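PDB 6H0C: putative diflavin flavoprotein A 3 from Synechocystis sp., which probably mediates electron transfer from NADH to oxygen, reducing it to water, this chain being its flavodiiron core of metallo-beta-lactamase-like and flavodoxin-like domains. Local coordinates for residues P152-Q157 with D200-P205; D171-A176 with A208-A213; I190-R195 with Q245-E250. All blocks are in the same frame, centred on the assembly; numbering follows the deposited sequence. Where two conformers were deposited one is given.

Interaction 1 of 3, residues P152-Q157 with D200-P205; sequences PRYPGQ and DCLLAP
The side chains of Arg153 and Leu202 cross at a slant, with NH2 of Arg153 lying 3.8 Å from CG of Leu202. With CG anti to the backbone N (chi1 -170°) and the chain extended from CG to NE, the guanidinium reaches Leu202. The next side chain, Tyr154, runs beside it: its hydroxyl OH lies 3.2 Å above the guanidinium plane of Arg153, off toward the rim, while CG of Arg153 covers part of one face of the tyrosine ring. Leucine suits the spot because it packs against the guanidinium without drawing its N-H groups from Glu30 and the water. NH1 of Arg153 makes a salt bridge with Glu30. NH2 of Arg153 gives a hydrogen bond of 3.0 Å to a water, which in turn donates to O of Cys201 at 2.8 Å. A type I turn, closed by Gln157 N to Tyr154 O at 3.1 Å, leads into strand 158-162. Tyr154 OH and Arg153 NH1 both bind a citrate, probably from the crystallisation liquor, which is consistent with the loop lining a pocket of the metallo-beta-lactamase-like domain able to hold an anion.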
loop_
_atom_site.group_PDB
_atom_site.type_symbol
_atom_site.label_atom_id
_atom_site.label_comp_id
_atom_site.label_asym_id
_atom_site.label_seq_id
_atom_site.Cartn_x
_atom_site.Cartn_y
_atom_site.Cartn_z
ATOM N N PRO A 152 -4.327 5.783 -2.006
ATOM C CA PRO A 152 -5.449 4.923 -2.411
ATOM C C PRO A 152 -5.282 3.491 -1.915
ATOM O O PRO A 152 -6.229 2.881 -1.413
ATOM C CB PRO A 152 -5.407 4.993 -3.943
ATOM C CG PRO A 152 -4.853 6.369 -4.212
ATOM C CD PRO A 152 -3.806 6.584 -3.133
ATOM N N ARG A 153 -4.071 2.968 -2.028
ATOM C CA ARG A 153 -3.835 1.589 -1.639
ATOM C C ARG A 153 -3.720 1.425 -0.123
ATOM O O ARG A 153 -4.016 0.355 0.422
ATOM C CB ARG A 153 -2.582 1.056 -2.329
ATOM C CG ARG A 153 -2.418 -0.431 -2.147
ATOM C CD ARG A 153 -1.336 -1.003 -3.017
ATOM N NE ARG A 153 -1.050 -2.363 -2.593
ATOM C CZ ARG A 153 -0.020 -3.069 -3.030
ATOM N NH1 ARG A 153 0.172 -4.300 -2.583
ATOM N NH2 ARG A 153 0.816 -2.540 -3.914
ATOM N N TYR A 154 -3.286 2.481 0.559
ATOM C CA TYR A 154 -3.162 2.446 2.017
ATOM C C TYR A 154 -3.871 3.634 2.635
ATOM O O TYR A 154 -3.232 4.577 3.109
ATOM C CB TYR A 154 -1.689 2.413 2.432
ATOM C CG TYR A 154 -1.006 1.204 1.860
ATOM C CD1 TYR A 154 -1.281 -0.065 2.363
ATOM C CD2 TYR A 154 -0.137 1.316 0.780
ATOM C CE1 TYR A 154 -0.682 -1.191 1.822
ATOM C CE2 TYR A 154 0.464 0.188 0.225
ATOM C CZ TYR A 154 0.191 -1.060 0.757
ATOM O OH TYR A 154 0.784 -2.182 0.232
ATOM N N PRO A 155 -5.207 3.590 2.636
ATOM C CA PRO A 155 -6.001 4.725 3.114
ATOM C C PRO A 155 -5.742 5.027 4.587
ATOM O O PRO A 155 -5.868 6.183 5.019
ATOM C CB PRO A 155 -7.443 4.261 2.896
ATOM C CG PRO A 155 -7.348 3.205 1.839
ATOM C CD PRO A 155 -6.054 2.498 2.125
ATOM N N GLY A 156 -5.375 4.004 5.351
ATOM C CA GLY A 156 -5.169 4.193 6.774
ATOM C C GLY A 156 -3.717 4.380 7.149
ATOM O O GLY A 156 -3.361 4.281 8.324
ATOM N N GLN A 157 -2.867 4.652 6.162
ATOM C CA GLN A 157 -1.436 4.676 6.438
ATOM C C GLN A 157 -1.070 5.780 7.424
ATOM O O GLN A 157 -1.557 6.910 7.330
ATOM C CB GLN A 157 -0.626 4.842 5.156
ATOM C CG GLN A 157 0.870 4.708 5.369
ATOM C CD GLN A 157 1.622 4.750 4.063
ATOM O OE1 GLN A 157 1.750 3.738 3.378
ATOM N NE2 GLN A 157 2.103 5.926 3.694
ATOM N N ASP A 200 8.124 2.463 -8.160
ATOM C CA ASP A 200 7.340 2.353 -9.381
ATOM C C ASP A 200 6.067 1.538 -9.205
ATOM O O ASP A 200 5.010 1.912 -9.713
ATOM C CB ASP A 200 8.179 1.734 -10.493
ATOM C CG ASP A 200 9.268 2.672 -10.993
ATOM O OD1 ASP A 200 9.222 3.883 -10.660
ATOM O OD2 ASP A 200 10.159 2.190 -11.727
ATOM N N CYS A 201 6.161 0.422 -8.495
ATOM C CA CYS A 201 4.997 -0.442 -8.327
ATOM C C CYS A 201 3.996 0.094 -7.313
ATOM O O CYS A 201 2.785 0.027 -7.539
ATOM C CB CYS A 201 5.438 -1.847 -7.915
ATOM S SG CYS A 201 6.313 -2.743 -9.212
ATOM N N LEU A 202 4.502 0.619 -6.198
ATOM C CA LEU A 202 3.660 0.977 -5.056
ATOM C C LEU A 202 3.266 2.449 -4.976
ATOM O O LEU A 202 2.198 2.777 -4.460
ATOM C CB LEU A 202 4.359 0.596 -3.742
ATOM C CG LEU A 202 4.113 -0.818 -3.205
ATOM C CD1 LEU A 202 4.852 -1.866 -4.006
ATOM C CD2 LEU A 202 4.489 -0.902 -1.734
ATOM N N LEU A 203 4.127 3.340 -5.457
ATOM C CA LEU A 203 3.968 4.757 -5.124
ATOM C C LEU A 203 3.680 5.661 -6.328
ATOM O O LEU A 203 3.011 6.689 -6.187
ATOM C CB LEU A 203 5.220 5.254 -4.379
ATOM C CG LEU A 203 5.559 4.450 -3.114
ATOM C CD1 LEU A 203 6.818 4.976 -2.437
ATOM C CD2 LEU A 203 4.363 4.430 -2.146
ATOM N N ALA A 204 4.178 5.279 -7.502
ATOM C CA ALA A 204 3.973 6.069 -8.713
ATOM C C ALA A 204 2.491 6.336 -9.011
ATOM O O ALA A 204 2.139 7.435 -9.441
ATOM C CB ALA A 204 4.636 5.387 -9.901
ATOM N N PRO A 205 1.610 5.342 -8.783
ATOM C CA PRO A 205 0.179 5.586 -9.043
ATOM C C PRO A 205 -0.451 6.495 -8.004
ATOM O O PRO A 205 -1.619 6.852 -8.135
ATOM C CB PRO A 205 -0.442 4.188 -8.972
ATOM C CG PRO A 205 0.714 3.235 -9.164
ATOM C CD PRO A 205 1.874 3.923 -8.487
HETATM O O HOH W 1 0.490 -0.364 -5.943
#

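Interaction 2 of 3, residues D171-A176 with A208-A213; sequences DKLFGA and AQVSAA
Leu173 is the residue of 171-176 that reaches helix 207-217, where it meets Val210 and Ala213. The segment starts at Asp171; its OD1 is hydrogen-bonded to His83. Lys172 takes no part in the helix contact; its NZ is hydrogen-bonded to His229 and to the bound citrate, so a long polar chain suits the pocket. At Leu173 the CB turns toward the helix; chi1 of -65° places CG beside the backbone N, and chi2 of 171° spreads the two methyls toward one partner each. CD1 of Leu173 lies 4.0 Å from CB of Ala213, and CD2 of Leu173 lies 4.1 Å from CG1 of Val210; the leucine and valine side chains run antiparallel, alongside each other. Val210 and Ala213 are three residues apart, hence on the same side of the helix, and the small alanine methyl lets the leucine branch come in close beside the bulkier valine. Phe174 then takes a left-handed backbone conformation (phi 76°), and its ring stacks with Tyr225 and Tyr244. Gly175 leads on to Ala176, whose backbone bonds to His229. The segment thus follows an inner strand, 167-171, of the five-stranded sheet and lies among helix 207-217, which also adds Leu217 against Leu173, helix 237-253 beside Phe174, and helix 189-202, on which Ala176 packs.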
loop_
_atom_site.group_PDB
_atom_site.type_symbol
_atom_site.label_atom_id
_atom_site.label_comp_id
_atom_site.label_asym_id
_atom_site.label_seq_id
_atom_site.Cartn_x
_atom_site.Cartn_y
_atom_site.Cartn_z
ATOM N N ASP A 171 6.422 2.885 7.494
ATOM C CA ASP A 171 5.475 1.898 6.966
ATOM C C ASP A 171 5.825 1.619 5.493
ATOM O O ASP A 171 6.969 1.259 5.185
ATOM C CB ASP A 171 4.019 2.400 7.145
ATOM C CG ASP A 171 2.960 1.318 6.857
ATOM O OD1 ASP A 171 2.840 0.346 7.634
ATOM O OD2 ASP A 171 2.225 1.458 5.859
ATOM N N LYS A 172 4.872 1.817 4.584
ATOM C CA LYS A 172 5.091 1.439 3.198
ATOM C C LYS A 172 6.006 2.402 2.444
ATOM O O LYS A 172 6.463 2.082 1.352
ATOM C CB LYS A 172 3.753 1.309 2.472
ATOM C CG LYS A 172 2.939 0.107 2.929
ATOM C CD LYS A 172 3.465 -1.195 2.308
ATOM C CE LYS A 172 2.742 -2.413 2.892
ATOM N NZ LYS A 172 3.038 -3.678 2.143
ATOM N N LEU A 173 6.297 3.563 3.017
ATOM C CA LEU A 173 7.202 4.498 2.342
ATOM C C LEU A 173 8.685 4.148 2.544
ATOM O O LEU A 173 9.096 3.766 3.642
ATOM C CB LEU A 173 6.958 5.931 2.823
ATOM C CG LEU A 173 5.598 6.543 2.483
ATOM C CD1 LEU A 173 5.404 7.875 3.208
ATOM C CD2 LEU A 173 5.491 6.714 0.974
ATOM N N PHE A 174 9.470 4.282 1.475
ATOM C CA PHE A 174 10.934 4.212 1.536
ATOM C C PHE A 174 11.504 2.797 1.677
ATOM O O PHE A 174 12.677 2.629 2.013
ATOM C CB PHE A 174 11.464 5.080 2.685
ATOM C CG PHE A 174 11.280 6.551 2.463
ATOM C CD1 PHE A 174 11.807 7.165 1.341
ATOM C CD2 PHE A 174 10.584 7.318 3.373
ATOM C CE1 PHE A 174 11.638 8.523 1.125
ATOM C CE2 PHE A 174 10.417 8.682 3.169
ATOM C CZ PHE A 174 10.947 9.284 2.041
ATOM N N GLY A 175 10.694 1.787 1.400
ATOM C CA GLY A 175 11.131 0.421 1.602
ATOM C C GLY A 175 11.613 -0.252 0.332
ATOM O O GLY A 175 11.768 0.384 -0.708
ATOM N N ALA A 176 11.849 -1.555 0.424
ATOM C CA ALA A 176 12.290 -2.330 -0.718
ATOM C C ALA A 176 12.049 -3.800 -0.438
ATOM O O ALA A 176 12.299 -4.270 0.668
ATOM C CB ALA A 176 13.748 -2.075 -1.010
ATOM N N ALA A 208 0.792 12.199 -6.199
ATOM C CA ALA A 208 0.404 13.414 -5.495
ATOM C C ALA A 208 0.286 13.188 -3.980
ATOM O O ALA A 208 0.735 14.025 -3.185
ATOM C CB ALA A 208 -0.904 13.953 -6.060
ATOM N N GLN A 209 -0.311 12.062 -3.581
ATOM C CA GLN A 209 -0.480 11.763 -2.156
ATOM C C GLN A 209 0.865 11.453 -1.504
ATOM O O GLN A 209 1.098 11.802 -0.340
ATOM C CB GLN A 209 -1.448 10.592 -1.931
ATOM C CG GLN A 209 -2.860 10.802 -2.465
ATOM C CD GLN A 209 -3.007 10.341 -3.915
ATOM O OE1 GLN A 209 -2.078 10.469 -4.727
ATOM N NE2 GLN A 209 -4.176 9.793 -4.243
ATOM N N VAL A 210 1.749 10.797 -2.252
ATOM C CA VAL A 210 3.070 10.472 -1.727
ATOM C C VAL A 210 3.906 11.754 -1.557
ATOM O O VAL A 210 4.659 11.893 -0.584
ATOM C CB VAL A 210 3.795 9.443 -2.628
ATOM C CG1 VAL A 210 5.251 9.268 -2.197
ATOM C CG2 VAL A 210 3.056 8.104 -2.578
ATOM N N SER A 211 3.757 12.690 -2.492
ATOM C CA SER A 211 4.453 13.966 -2.392
ATOM C C SER A 211 3.933 14.767 -1.203
ATOM O O SER A 211 4.703 15.426 -0.502
ATOM C CB SER A 211 4.300 14.775 -3.681
ATOM O OG SER A 211 5.039 15.983 -3.616
ATOM N N ALA A 212 2.625 14.710 -0.978
ATOM C CA ALA A 212 2.032 15.376 0.174
ATOM C C ALA A 212 2.589 14.765 1.460
ATOM O O ALA A 212 2.868 15.477 2.427
ATOM C CB ALA A 212 0.519 15.268 0.138
ATOM N N ALA A 213 2.748 13.442 1.458
ATOM C CA ALA A 213 3.319 12.730 2.593
ATOM C C ALA A 213 4.727 13.225 2.876
ATOM O O ALA A 213 5.048 13.575 4.008
ATOM C CB ALA A 213 3.332 11.214 2.337
#

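Interaction 3 of 3, residues I190-R195 with Q245-E250; sequences IYQEDR and QQWLSE
Trp247, with CG beside its backbone N (chi1 -60°), extends its indole from helix 237-253 toward Gln192 and Arg195 of helix 189-202. Gln192 answers with a first torsion of 147°, short of fully anti, after which its chain bends and its amide end comes nearer to the tryptophan. The two helices are well separated here: the CA atoms of Arg195 and Trp247, the nearest pair, are 11.4 Å apart, a gap that suits the largest of the side chains.

The six-membered part of the indole makes both approaches. Its CZ3 lies 4.0 Å from the backbone O of Arg195, and CZ2 of Trp247 lies 4.5 Å from NE2 of Gln192, a loose contact at the margin; both partners come at a slant to the ring. Arg195 meets the indole with its backbone oxygen alone, while its charged end leads away. There NH2 forms a salt bridge with Asp185, and CB of Tyr191 lies 3.6 Å above the guanidinium plane of Arg195, near the rim.

Around the pair, Arg196 makes a cation-pi contact with Trp247, and the ring of Phe199 meets the indole with the planes at about 60°. Next along the chain, Leu248 packs on Val210 and Leu214 of helix 207-217. No hydrogen bond or salt bridge joins 190-195 to 245-250, so the chemistry here is van der Waals contact of a broad aromatic with a helix backbone and an amide, and the charge of Arg195 finds its partner in Asp185 instead of in the neighbouring helix.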
loop_
_atom_site.group_PDB
_atom_site.type_symbol
_atom_site.label_atom_id
_atom_site.label_comp_id
_atom_site.label_asym_id
_atom_site.label_seq_id
_atom_site.Cartn_x
_atom_site.Cartn_y
_atom_site.Cartn_z
ATOM N N ILE A 190 23.651 -1.740 -4.429
ATOM C CA ILE A 190 22.984 -3.034 -4.262
ATOM C C ILE A 190 21.466 -2.912 -4.047
ATOM O O ILE A 190 20.729 -3.848 -4.346
ATOM C CB ILE A 190 23.571 -3.840 -3.087
ATOM C CG1 ILE A 190 23.527 -3.026 -1.804
ATOM C CG2 ILE A 190 25.002 -4.256 -3.378
ATOM C CD1 ILE A 190 24.463 -3.554 -0.749
ATOM N N TYR A 191 21.003 -1.775 -3.531
ATOM C CA TYR A 191 19.565 -1.592 -3.271
ATOM C C TYR A 191 18.861 -0.676 -4.278
ATOM O O TYR A 191 17.641 -0.526 -4.221
ATOM C CB TYR A 191 19.333 -1.027 -1.861
ATOM C CG TYR A 191 19.853 -1.902 -0.747
ATOM C CD1 TYR A 191 19.257 -3.121 -0.456
ATOM C CD2 TYR A 191 20.928 -1.502 0.020
ATOM C CE1 TYR A 191 19.732 -3.920 0.562
ATOM C CE2 TYR A 191 21.409 -2.293 1.041
ATOM C CZ TYR A 191 20.809 -3.498 1.309
ATOM O OH TYR A 191 21.296 -4.280 2.330
ATOM N N GLN A 192 19.625 -0.057 -5.178
ATOM C CA GLN A 192 19.072 0.930 -6.106
ATOM C C GLN A 192 17.899 0.375 -6.943
ATOM O O GLN A 192 16.805 0.965 -6.958
ATOM C CB GLN A 192 20.185 1.476 -7.021
ATOM C CG GLN A 192 19.731 1.848 -8.440
ATOM C CD GLN A 192 18.942 3.156 -8.509
ATOM O OE1 GLN A 192 19.276 4.137 -7.837
ATOM N NE2 GLN A 192 17.893 3.174 -9.331
ATOM N N GLU A 193 18.112 -0.754 -7.621
ATOM C CA GLU A 193 17.069 -1.311 -8.484
ATOM C C GLU A 193 15.832 -1.710 -7.688
ATOM O O GLU A 193 14.706 -1.431 -8.099
ATOM C CB GLU A 193 17.577 -2.521 -9.272
ATOM C CG GLU A 193 16.585 -2.998 -10.344
ATOM C CD GLU A 193 16.916 -4.379 -10.931
ATOM O OE1 GLU A 193 17.715 -5.133 -10.320
ATOM O OE2 GLU A 193 16.359 -4.710 -12.007
ATOM N N ASP A 194 16.037 -2.368 -6.552
ATOM C CA ASP A 194 14.917 -2.741 -5.689
ATOM C C ASP A 194 14.110 -1.521 -5.222
ATOM O O ASP A 194 12.874 -1.538 -5.221
ATOM C CB ASP A 194 15.424 -3.523 -4.482
ATOM C CG ASP A 194 16.043 -4.841 -4.879
ATOM O OD1 ASP A 194 17.164 -5.134 -4.412
ATOM O OD2 ASP A 194 15.408 -5.572 -5.671
ATOM N N ARG A 195 14.808 -0.461 -4.833
ATOM C CA ARG A 195 14.146 0.728 -4.310
ATOM C C ARG A 195 13.350 1.461 -5.395
ATOM O O ARG A 195 12.242 1.944 -5.138
ATOM C CB ARG A 195 15.176 1.654 -3.658
ATOM C CG ARG A 195 15.587 1.173 -2.269
ATOM C CD ARG A 195 16.809 1.897 -1.764
ATOM N NE ARG A 195 16.946 1.711 -0.325
ATOM C CZ ARG A 195 18.038 2.008 0.372
ATOM N NH1 ARG A 195 19.112 2.502 -0.246
ATOM N NH2 ARG A 195 18.060 1.805 1.686
ATOM N N GLN A 245 11.926 12.419 -4.548
ATOM C CA GLN A 245 11.486 13.732 -5.004
ATOM C C GLN A 245 11.580 13.841 -6.520
ATOM O O GLN A 245 10.661 14.340 -7.170
ATOM C CB GLN A 245 12.303 14.848 -4.344
ATOM C CG GLN A 245 11.910 15.138 -2.906
ATOM C CD GLN A 245 10.395 15.284 -2.719
ATOM O OE1 GLN A 245 9.649 15.526 -3.674
ATOM N NE2 GLN A 245 9.939 15.135 -1.479
ATOM N N GLN A 246 12.689 13.364 -7.078
ATOM C CA GLN A 246 12.897 13.404 -8.521
ATOM C C GLN A 246 11.899 12.498 -9.251
ATOM O O GLN A 246 11.277 12.906 -10.244
ATOM C CB GLN A 246 14.326 13.000 -8.861
ATOM C CG GLN A 246 14.608 12.970 -10.342
ATOM C CD GLN A 246 15.854 12.172 -10.665
ATOM O OE1 GLN A 246 16.729 11.994 -9.815
ATOM N NE2 GLN A 246 15.934 11.671 -11.893
ATOM N N TRP A 247 11.738 11.274 -8.752
ATOM C CA TRP A 247 10.791 10.336 -9.348
ATOM C C TRP A 247 9.350 10.854 -9.287
ATOM O O TRP A 247 8.602 10.735 -10.254
ATOM C CB TRP A 247 10.886 8.972 -8.659
ATOM C CG TRP A 247 12.234 8.376 -8.762
ATOM C CD1 TRP A 247 13.193 8.687 -9.673
ATOM C CD2 TRP A 247 12.792 7.372 -7.912
ATOM N NE1 TRP A 247 14.316 7.932 -9.452
ATOM C CE2 TRP A 247 14.096 7.115 -8.371
ATOM C CE3 TRP A 247 12.313 6.659 -6.802
ATOM C CZ2 TRP A 247 14.930 6.176 -7.770
ATOM C CZ3 TRP A 247 13.144 5.722 -6.200
ATOM C CH2 TRP A 247 14.437 5.492 -6.685
ATOM N N LEU A 248 8.965 11.416 -8.146
ATOM C CA LEU A 248 7.644 12.014 -8.007
ATOM C C LEU A 248 7.459 13.155 -9.011
ATOM O O LEU A 248 6.409 13.292 -9.651
ATOM C CB LEU A 248 7.442 12.521 -6.583
ATOM C CG LEU A 248 7.304 11.435 -5.521
ATOM C CD1 LEU A 248 7.522 11.997 -4.114
ATOM C CD2 LEU A 248 5.936 10.787 -5.639
ATOM N N SER A 249 8.498 13.968 -9.150
ATOM C CA SER A 249 8.475 15.059 -10.100
ATOM C C SER A 249 8.269 14.543 -11.510
ATOM O O SER A 249 7.487 15.114 -12.264
ATOM C CB SER A 249 9.765 15.870 -10.023
ATOM O OG SER A 249 9.902 16.467 -8.745
ATOM N N GLU A 250 8.953 13.464 -11.881
ATOM C CA GLU A 250 8.832 13.026 -13.265
ATOM C C GLU A 250 7.484 12.375 -13.533
ATOM O O GLU A 250 6.968 12.480 -14.639
ATOM C CB GLU A 250 9.966 12.090 -13.673
ATOM C CG GLU A 250 10.395 11.056 -12.684
ATOM C CD GLU A 250 11.680 10.370 -13.134
ATOM O OE1 GLU A 250 12.721 11.065 -13.239
ATOM O OE2 GLU A 250 11.636 9.148 -13.406
#

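How the interactions relate
Along the chain the first segments come in order, 152-157, 171-176 and 190-195, followed by 200-205, 208-213 and 245-250, so every pair of contacts crosses. Interactions 1 and 2 are closest, their centres 7 Å apart; interaction 3 lies 12 Å from interaction 2 and 15 Å from interaction 1. Helix 189-202 serves interactions 1 and 3, and helix 207-217 follows it at once. CG1 of Val210 touches CD2 of Leu248 at 3.8 Å, tying interactions 2 and 3. Two of the contacts set a loop against a helix and the third joins helices 189-202 and 237-253, while Pro205 reaches strand 286-291 of the flavodoxin-like domain.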